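Local structure of agmatinase (Burkholderia thailandensis, 4DZ4) at residues 220-233 with 264-278. The protein probably hydrolyses agmatine to putrescine and urea, as a manganese-dependent member of the arginase family with two metal ions per subunit. Residues are numbered along the deposited sequence; the frame is centred on the assembly and turned at random.
Sequences VHEHGARATLERIE and GGLSSAQALAIVRGL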
ATOM      1  N   VAL B 220     -28.253   0.236 -16.194  1.00 14.24           N
ATOM      2  CA  VAL B 220     -28.036   1.542 -15.606  1.00 14.18           C
ATOM      3  C   VAL B 220     -27.127   2.366 -16.514  1.00 14.71           C
ATOM      4  O   VAL B 220     -27.394   3.537 -16.750  1.00 15.34           O
ATOM      5  CB  VAL B 220     -27.475   1.464 -14.174  1.00 14.05           C
ATOM      6  CG1 VAL B 220     -27.147   2.851 -13.630  1.00 14.32           C
ATOM      7  CG2 VAL B 220     -28.478   0.748 -13.282  1.00 14.47           C
ATOM      8  N   HIS B 221     -26.078   1.742 -17.047  1.00 14.46           N
ATOM      9  CA  HIS B 221     -25.152   2.442 -17.928  1.00 14.93           C
ATOM     10  C   HIS B 221     -25.859   2.895 -19.190  1.00 15.58           C
ATOM     11  O   HIS B 221     -25.614   3.988 -19.680  1.00 16.00           O
ATOM     12  CB  HIS B 221     -23.978   1.530 -18.289  1.00 14.90           C
ATOM     13  CG  HIS B 221     -23.027   1.278 -17.138  1.00 14.75           C
ATOM     14  ND1 HIS B 221     -22.558   2.273 -16.352  1.00 15.46           N
ATOM     15  CD2 HIS B 221     -22.448   0.104 -16.673  1.00 14.42           C
ATOM     16  CE1 HIS B 221     -21.729   1.756 -15.425  1.00 14.52           C
ATOM     17  NE2 HIS B 221     -21.659   0.425 -15.631  1.00 14.31           N
ATOM     18  N   GLU B 222     -26.716   2.036 -19.723  1.00 22.86           N
ATOM     19  CA  GLU B 222     -27.447   2.327 -20.958  1.00 24.52           C
ATOM     20  C   GLU B 222     -28.497   3.440 -20.790  1.00 22.36           C
ATOM     21  O   GLU B 222     -28.631   4.307 -21.653  1.00 23.60           O
ATOM     22  CB  GLU B 222     -28.124   1.057 -21.484  1.00 27.79           C
ATOM     23  CG  GLU B 222     -29.090   1.290 -22.648  1.00 31.74           C
ATOM     24  CD  GLU B 222     -28.400   1.718 -23.935  1.00 36.84           C
ATOM     25  OE1 GLU B 222     -27.142   1.759 -23.988  1.00 38.01           O
ATOM     26  OE2 GLU B 222     -29.119   2.022 -24.927  1.00 41.22           O
ATOM     27  N   HIS B 223     -29.248   3.392 -19.696  1.00 19.98           N
ATOM     28  CA  HIS B 223     -30.434   4.237 -19.542  1.00 19.80           C
ATOM     29  C   HIS B 223     -30.207   5.452 -18.704  1.00 18.85           C
ATOM     30  O   HIS B 223     -30.924   6.454 -18.859  1.00 20.37           O
ATOM     31  CB  HIS B 223     -31.593   3.403 -19.001  1.00 19.64           C
ATOM     32  CG  HIS B 223     -32.073   2.351 -19.968  1.00 23.29           C
ATOM     33  ND1 HIS B 223     -31.646   1.073 -19.928  1.00 24.56           N
ATOM     34  CD2 HIS B 223     -32.933   2.441 -21.061  1.00 26.82           C
ATOM     35  CE1 HIS B 223     -32.215   0.374 -20.928  1.00 28.94           C
ATOM     36  NE2 HIS B 223     -33.007   1.209 -21.618  1.00 30.40           N
ATOM     37  N   GLY B 224     -29.243   5.378 -17.790  1.00 17.34           N
ATOM     38  CA  GLY B 224     -28.823   6.552 -17.020  1.00 18.46           C
ATOM     39  C   GLY B 224     -29.508   6.653 -15.672  1.00 17.81           C
ATOM     40  O   GLY B 224     -30.460   5.925 -15.392  1.00 16.86           O
ATOM     41  N   ALA B 225     -29.012   7.568 -14.843  1.00 19.60           N
ATOM     42  CA  ALA B 225     -29.459   7.686 -13.462  1.00 19.61           C
ATOM     43  C   ALA B 225     -30.913   8.134 -13.328  1.00 19.73           C
ATOM     44  O   ALA B 225     -31.640   7.598 -12.486  1.00 19.01           O
ATOM     45  CB  ALA B 225     -28.523   8.611 -12.673  1.00 22.97           C
ATOM     46  N   ARG B 226     -31.360   9.089 -14.155  1.00 21.14           N
ATOM     47  CA  ARG B 226     -32.735   9.597 -14.016  1.00 22.72           C
ATOM     48  C   ARG B 226     -33.716   8.470 -14.336  1.00 20.18           C
ATOM     49  O   ARG B 226     -34.691   8.266 -13.622  1.00 20.51           O
ATOM     50  CB  ARG B 226     -33.004  10.841 -14.895  1.00 26.56           C
ATOM     51  N   ALA B 227     -33.446   7.727 -15.405  1.00 18.63           N
ATOM     52  CA  ALA B 227     -34.304   6.613 -15.801  1.00 17.97           C
ATOM     53  C   ALA B 227     -34.361   5.524 -14.712  1.00 16.73           C
ATOM     54  O   ALA B 227     -35.414   4.950 -14.430  1.00 17.48           O
ATOM     55  CB  ALA B 227     -33.846   6.035 -17.134  1.00 18.25           C
ATOM     56  N   THR B 228     -33.216   5.290 -14.078  1.00 15.55           N
ATOM     57  CA  THR B 228     -33.108   4.273 -13.033  1.00 15.46           C
ATOM     58  C   THR B 228     -33.918   4.716 -11.823  1.00 16.88           C
ATOM     59  O   THR B 228     -34.720   3.962 -11.272  1.00 16.77           O
ATOM     60  CB  THR B 228     -31.634   4.088 -12.625  1.00 15.65           C
ATOM     61  OG1 THR B 228     -30.887   3.640 -13.770  1.00 15.44           O
ATOM     62  CG2 THR B 228     -31.510   3.086 -11.502  1.00 16.64           C
ATOM     63  N   LEU B 229     -33.699   5.967 -11.438  1.00 18.47           N
ATOM     64  CA  LEU B 229     -34.398   6.563 -10.332  1.00 21.44           C
ATOM     65  C   LEU B 229     -35.911   6.501 -10.555  1.00 22.06           C
ATOM     66  O   LEU B 229     -36.674   6.184  -9.640  1.00 23.24           O
ATOM     67  CB  LEU B 229     -33.898   7.997 -10.200  1.00 24.32           C
ATOM     68  CG  LEU B 229     -34.633   9.048  -9.429  1.00 28.67           C
ATOM     69  CD1 LEU B 229     -34.751   8.539  -7.995  1.00 30.08           C
ATOM     70  CD2 LEU B 229     -33.742  10.271  -9.525  1.00 31.95           C
ATOM     71  N   GLU B 230     -36.346   6.798 -11.775  1.00 22.45           N
ATOM     72  CA  GLU B 230     -37.778   6.804 -12.073  1.00 24.45           C
ATOM     73  C   GLU B 230     -38.382   5.399 -12.059  1.00 23.40           C
ATOM     74  O   GLU B 230     -39.517   5.202 -11.600  1.00 24.77           O
ATOM     75  CB  GLU B 230     -38.067   7.583 -13.370  1.00 26.99           C
ATOM     76  CG  GLU B 230     -37.757   9.073 -13.204  1.00 30.61           C
ATOM     77  CD  GLU B 230     -37.917   9.892 -14.475  1.00 35.05           C
ATOM     78  OE1 GLU B 230     -38.218   9.301 -15.536  1.00 36.08           O
ATOM     79  OE2 GLU B 230     -37.740  11.133 -14.421  1.00 38.96           O
ATOM     80  N   ARG B 231     -37.600   4.413 -12.508  1.00 20.66           N
ATOM     81  CA  ARG B 231     -38.045   3.025 -12.454  1.00 20.78           C
ATOM     82  C   ARG B 231     -38.180   2.538 -10.989  1.00 20.72           C
ATOM     83  O   ARG B 231     -39.159   1.864 -10.656  1.00 22.30           O
ATOM     84  CB  ARG B 231     -37.111   2.102 -13.275  1.00 20.53           C
ATOM     85  CG  ARG B 231     -37.539   0.630 -13.299  1.00 22.80           C
ATOM     86  CD  ARG B 231     -38.894   0.383 -13.968  1.00 27.20           C
ATOM     87  NE  ARG B 231     -38.846   0.723 -15.388  1.00 29.09           N
ATOM     88  CZ  ARG B 231     -38.384  -0.088 -16.338  1.00 31.12           C
ATOM     89  NH1 ARG B 231     -37.955  -1.308 -16.033  1.00 32.31           N
ATOM     90  NH2 ARG B 231     -38.367   0.320 -17.604  1.00 33.46           N
ATOM     91  N   ILE B 232     -37.210   2.887 -10.133  1.00 17.98           N
ATOM     92  CA  ILE B 232     -37.300   2.606  -8.684  1.00 17.81           C
ATOM     93  C   ILE B 232     -38.591   3.175  -8.074  1.00 19.57           C
ATOM     94  O   ILE B 232     -39.339   2.458  -7.409  1.00 19.52           O
ATOM     95  CB  ILE B 232     -36.050   3.108  -7.896  1.00 16.91           C
ATOM     96  CG1 ILE B 232     -34.788   2.341  -8.341  1.00 16.31           C
ATOM     97  CG2 ILE B 232     -36.297   3.045  -6.388  1.00 16.53           C
ATOM     98  CD1 ILE B 232     -33.469   2.971  -7.924  1.00 15.53           C
ATOM     99  N   GLU B 233     -38.863   4.451  -8.340  1.00 20.61           N
ATOM    100  CA  GLU B 233     -40.060   5.110  -7.804  1.00 22.40           C
ATOM    101  C   GLU B 233     -41.326   4.396  -8.258  1.00 22.58           C
ATOM    102  O   GLU B 233     -42.266   4.188  -7.474  1.00 23.16           O
ATOM    103  CB  GLU B 233     -40.115   6.557  -8.276  1.00 24.90           C
ATOM    104  CG  GLU B 233     -39.042   7.444  -7.686  1.00 26.09           C
ATOM    105  CD  GLU B 233     -39.226   8.874  -8.141  1.00 28.89           C
ATOM    106  OE1 GLU B 233     -38.949   9.160  -9.326  1.00 31.70           O
ATOM    107  OE2 GLU B 233     -39.690   9.703  -7.332  1.00 29.40           O
ATOM    108  N   GLY B 264     -17.166  -3.834 -13.886  1.00  9.19           N
ATOM    109  CA  GLY B 264     -18.275  -3.310 -14.728  1.00  9.37           C
ATOM    110  C   GLY B 264     -19.364  -2.558 -13.966  1.00  9.65           C
ATOM    111  O   GLY B 264     -20.510  -2.480 -14.432  1.00 10.32           O
ATOM    112  N   GLY B 265     -19.057  -2.043 -12.791  1.00  9.33           N
ATOM    113  CA  GLY B 265     -20.102  -1.470 -11.924  1.00  9.40           C
ATOM    114  C   GLY B 265     -20.363   0.021 -12.154  1.00  9.98           C
ATOM    115  O   GLY B 265     -19.940   0.611 -13.154  1.00 10.70           O
ATOM    116  N   LEU B 266     -21.088   0.603 -11.213  1.00 10.09           N
ATOM    117  CA  LEU B 266     -21.471   2.006 -11.243  1.00 11.13           C
ATOM    118  C   LEU B 266     -20.371   2.937 -10.778  1.00 10.81           C
ATOM    119  O   LEU B 266     -19.531   2.566  -9.967  1.00 10.71           O
ATOM    120  CB  LEU B 266     -22.703   2.211 -10.351  1.00 11.79           C
ATOM    121  CG  LEU B 266     -24.088   1.955 -10.964  1.00 13.47           C
ATOM    122  CD1 LEU B 266     -24.287   0.621 -11.605  1.00 13.89           C
ATOM    123  CD2 LEU B 266     -25.185   2.197  -9.933  1.00 13.58           C
ATOM    124  N   SER B 267     -20.383   4.170 -11.281  1.00 10.94           N
ATOM    125  CA  SER B 267     -19.565   5.216 -10.686  1.00 10.76           C
ATOM    126  C   SER B 267     -20.241   5.767  -9.409  1.00 10.47           C
ATOM    127  O   SER B 267     -21.448   5.615  -9.244  1.00 10.11           O
ATOM    128  CB  SER B 267     -19.350   6.362 -11.679  1.00 11.47           C
ATOM    129  OG  SER B 267     -20.580   7.016 -11.998  1.00 12.01           O
ATOM    130  N   SER B 268     -19.475   6.416  -8.528  1.00 10.20           N
ATOM    131  CA  SER B 268     -20.122   7.075  -7.387  1.00 10.51           C
ATOM    132  C   SER B 268     -21.063   8.194  -7.895  1.00 11.16           C
ATOM    133  O   SER B 268     -22.104   8.441  -7.272  1.00 11.45           O
ATOM    134  CB  SER B 268     -19.102   7.592  -6.363  1.00 10.45           C
ATOM    135  OG  SER B 268     -18.185   8.436  -7.023  1.00 11.72           O
ATOM    136  N   ALA B 269     -20.703   8.860  -9.008  1.00 11.21           N
ATOM    137  CA  ALA B 269     -21.568   9.894  -9.578  1.00 11.99           C
ATOM    138  C   ALA B 269     -22.949   9.324  -9.913  1.00 12.38           C
ATOM    139  O   ALA B 269     -23.992   9.946  -9.579  1.00 13.02           O
ATOM    140  CB  ALA B 269     -20.943  10.529 -10.820  1.00 12.51           C
ATOM    141  N   GLN B 270     -22.978   8.188 -10.597  1.00 12.13           N
ATOM    142  CA  GLN B 270     -24.269   7.542 -10.929  1.00 12.89           C
ATOM    143  C   GLN B 270     -25.055   7.162  -9.676  1.00 12.45           C
ATOM    144  O   GLN B 270     -26.251   7.439  -9.569  1.00 12.82           O
ATOM    145  CB  GLN B 270     -24.091   6.279 -11.783  1.00 13.26           C
ATOM    146  CG  GLN B 270     -23.588   6.465 -13.205  1.00 14.50           C
ATOM    147  CD  GLN B 270     -23.201   5.136 -13.855  1.00 15.52           C
ATOM    148  OE1 GLN B 270     -22.375   4.368 -13.324  1.00 15.16           O
ATOM    149  NE2 GLN B 270     -23.818   4.832 -14.991  1.00 16.21           N
ATOM    150  N   ALA B 271     -24.392   6.490  -8.744  1.00 11.63           N
ATOM    151  CA  ALA B 271     -25.078   6.041  -7.538  1.00 11.26           C
ATOM    152  C   ALA B 271     -25.657   7.218  -6.744  1.00 11.60           C
ATOM    153  O   ALA B 271     -26.791   7.152  -6.240  1.00 11.64           O
ATOM    154  CB  ALA B 271     -24.140   5.194  -6.661  1.00 11.06           C
ATOM    155  N   LEU B 272     -24.855   8.267  -6.579  1.00 11.39           N
ATOM    156  CA  LEU B 272     -25.288   9.388  -5.754  1.00 11.99           C
ATOM    157  C   LEU B 272     -26.430  10.141  -6.452  1.00 12.52           C
ATOM    158  O   LEU B 272     -27.346  10.646  -5.791  1.00 12.87           O
ATOM    159  CB  LEU B 272     -24.108  10.307  -5.426  1.00 12.02           C
ATOM    160  CG  LEU B 272     -23.056   9.658  -4.493  1.00 11.94           C
ATOM    161  CD1 LEU B 272     -21.887  10.618  -4.361  1.00 12.30           C
ATOM    162  CD2 LEU B 272     -23.635   9.302  -3.107  1.00 11.90           C
ATOM    163  N   ALA B 273     -26.365  10.224  -7.787  1.00 12.61           N
ATOM    164  CA  ALA B 273     -27.422  10.897  -8.553  1.00 13.74           C
ATOM    165  C   ALA B 273     -28.755  10.165  -8.314  1.00 14.15           C
ATOM    166  O   ALA B 273     -29.810  10.802  -8.178  1.00 14.92           O
ATOM    167  CB  ALA B 273     -27.085  10.904 -10.039  1.00 13.62           C
ATOM    168  N   ILE B 274     -28.696   8.832  -8.271  1.00 13.36           N
ATOM    169  CA  ILE B 274     -29.890   8.020  -7.990  1.00 13.68           C
ATOM    170  C   ILE B 274     -30.375   8.230  -6.549  1.00 13.38           C
ATOM    171  O   ILE B 274     -31.537   8.593  -6.337  1.00 13.83           O
ATOM    172  CB  ILE B 274     -29.647   6.519  -8.281  1.00 13.28           C
ATOM    173  CG1 ILE B 274     -29.333   6.312  -9.771  1.00 13.44           C
ATOM    174  CG2 ILE B 274     -30.872   5.687  -7.892  1.00 13.53           C
ATOM    175  CD1 ILE B 274     -28.672   4.961 -10.047  1.00 12.94           C
ATOM    176  N   VAL B 275     -29.495   8.047  -5.575  1.00 12.32           N
ATOM    177  CA  VAL B 275     -29.885   8.168  -4.159  1.00 12.71           C
ATOM    178  C   VAL B 275     -30.453   9.544  -3.843  1.00 13.26           C
ATOM    179  O   VAL B 275     -31.511   9.665  -3.188  1.00 13.87           O
ATOM    180  CB  VAL B 275     -28.733   7.794  -3.204  1.00 12.02           C
ATOM    181  CG1 VAL B 275     -29.104   8.077  -1.735  1.00 12.28           C
ATOM    182  CG2 VAL B 275     -28.432   6.301  -3.368  1.00 11.51           C
ATOM    183  N   ARG B 276     -29.811  10.576  -4.376  1.00 13.26           N
ATOM    184  CA  ARG B 276     -30.252  11.935  -4.123  1.00 14.28           C
ATOM    185  C   ARG B 276     -31.648  12.235  -4.651  1.00 15.31           C
ATOM    186  O   ARG B 276     -32.299  13.172  -4.168  1.00 16.05           O
ATOM    187  CB  ARG B 276     -29.261  12.941  -4.687  1.00 14.49           C
ATOM    188  CG  ARG B 276     -27.965  13.007  -3.884  1.00 14.13           C
ATOM    189  CD  ARG B 276     -26.953  13.857  -4.626  1.00 14.61           C
ATOM    190  NE  ARG B 276     -25.604  13.741  -4.037  1.00 14.77           N
ATOM    191  CZ  ARG B 276     -24.511  14.193  -4.651  1.00 15.18           C
ATOM    192  NH1 ARG B 276     -24.622  14.780  -5.846  1.00 15.34           N
ATOM    193  NH2 ARG B 276     -23.320  14.073  -4.082  1.00 15.17           N
ATOM    194  N   GLY B 277     -32.112  11.454  -5.621  1.00 15.58           N
ATOM    195  CA  GLY B 277     -33.410  11.713  -6.240  1.00 17.09           C
ATOM    196  C   GLY B 277     -34.576  10.957  -5.601  1.00 17.50           C
ATOM    197  O   GLY B 277     -35.711  11.025  -6.096  1.00 18.15           O
ATOM    198  N   LEU B 278     -34.292  10.213  -4.525  1.00 17.07           N
ATOM    199  CA  LEU B 278     -35.277   9.289  -3.943  1.00 18.03           C
ATOM    200  C   LEU B 278     -36.193   9.915  -2.885  1.00 18.92           C
ATOM    201  O   LEU B 278     -36.783   9.202  -2.082  1.00 19.26           O
ATOM    202  CB  LEU B 278     -34.580   8.056  -3.372  1.00 17.72           C
ATOM    203  CG  LEU B 278     -34.092   7.099  -4.456  1.00 17.88           C
ATOM    204  CD1 LEU B 278     -33.318   5.985  -3.792  1.00 17.88           C
ATOM    205  CD2 LEU B 278     -35.211   6.549  -5.313  1.00 18.83           C
TER
HETATM  206  O   HOH W   1     -38.221  10.022  -5.318  1.00 26.62           O
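The imidazole of His-221 lies between the amide of Gln-270 and the Gly-264/Gly-265 loop ahead of helix 268-276. Gln-270 NE2 donates to His-221 ND1 (3.2 Å) almost straight, at 162°; ND1 lies in the plane of the amide, whereas NE2 approaches from a point tilted out of the ring plane. With ND1 accepting, the proton sits on His-221 NE2, which gives a weak bond to Gly-264 O and lies 3.0 Å from Gly-265 O, both carbonyls at the ring edge. The glutamine amide is held from its other end as well: OE1 receives Ser-267 N (2.9 Å) on an in-plane lone pair, while Ser-267 OG accepts from Gln-270 N. This capping box starts helix 268-276 and fixes the carboxamide that bonds to the histidine.

Farther along, the contact becomes apolar. Ile-274 is a knob among Ala-225, Thr-228, Leu-229 and Ile-232. Its CG1 lies beside the backbone N (chi1 -62°), carrying CD1 to Thr-228 CG2 (3.7 Å), while CG2 meets Ile-232 CD1, the two isoleucines crossing at about a right angle. Leu-229 and Leu-278 run past each other in opposite directions; Leu-229 CD1 comes within 3.4 Å of Leu-278 CD2, tighter than usual van der Waals contact. Leu-229 CD2 also rests 3.6 Å from Gly-277 CA, so the leucine packs directly on the backbone there. Beside this pair, a water joins Glu-233 OE2 to Gly-277 O.

The axes of helix 225-233 and helix 268-276 cross at -40°, 8.8 Å apart at their closest. Beneath them Ile-232 and Ile-274 reach strands 198-202 and 158-162, and His-221 packs on Ala-269 of a neighbouring subunit. Two adjacent helices covering a parallel sheet in this way are characteristic of the three-layer α/β arginase fold.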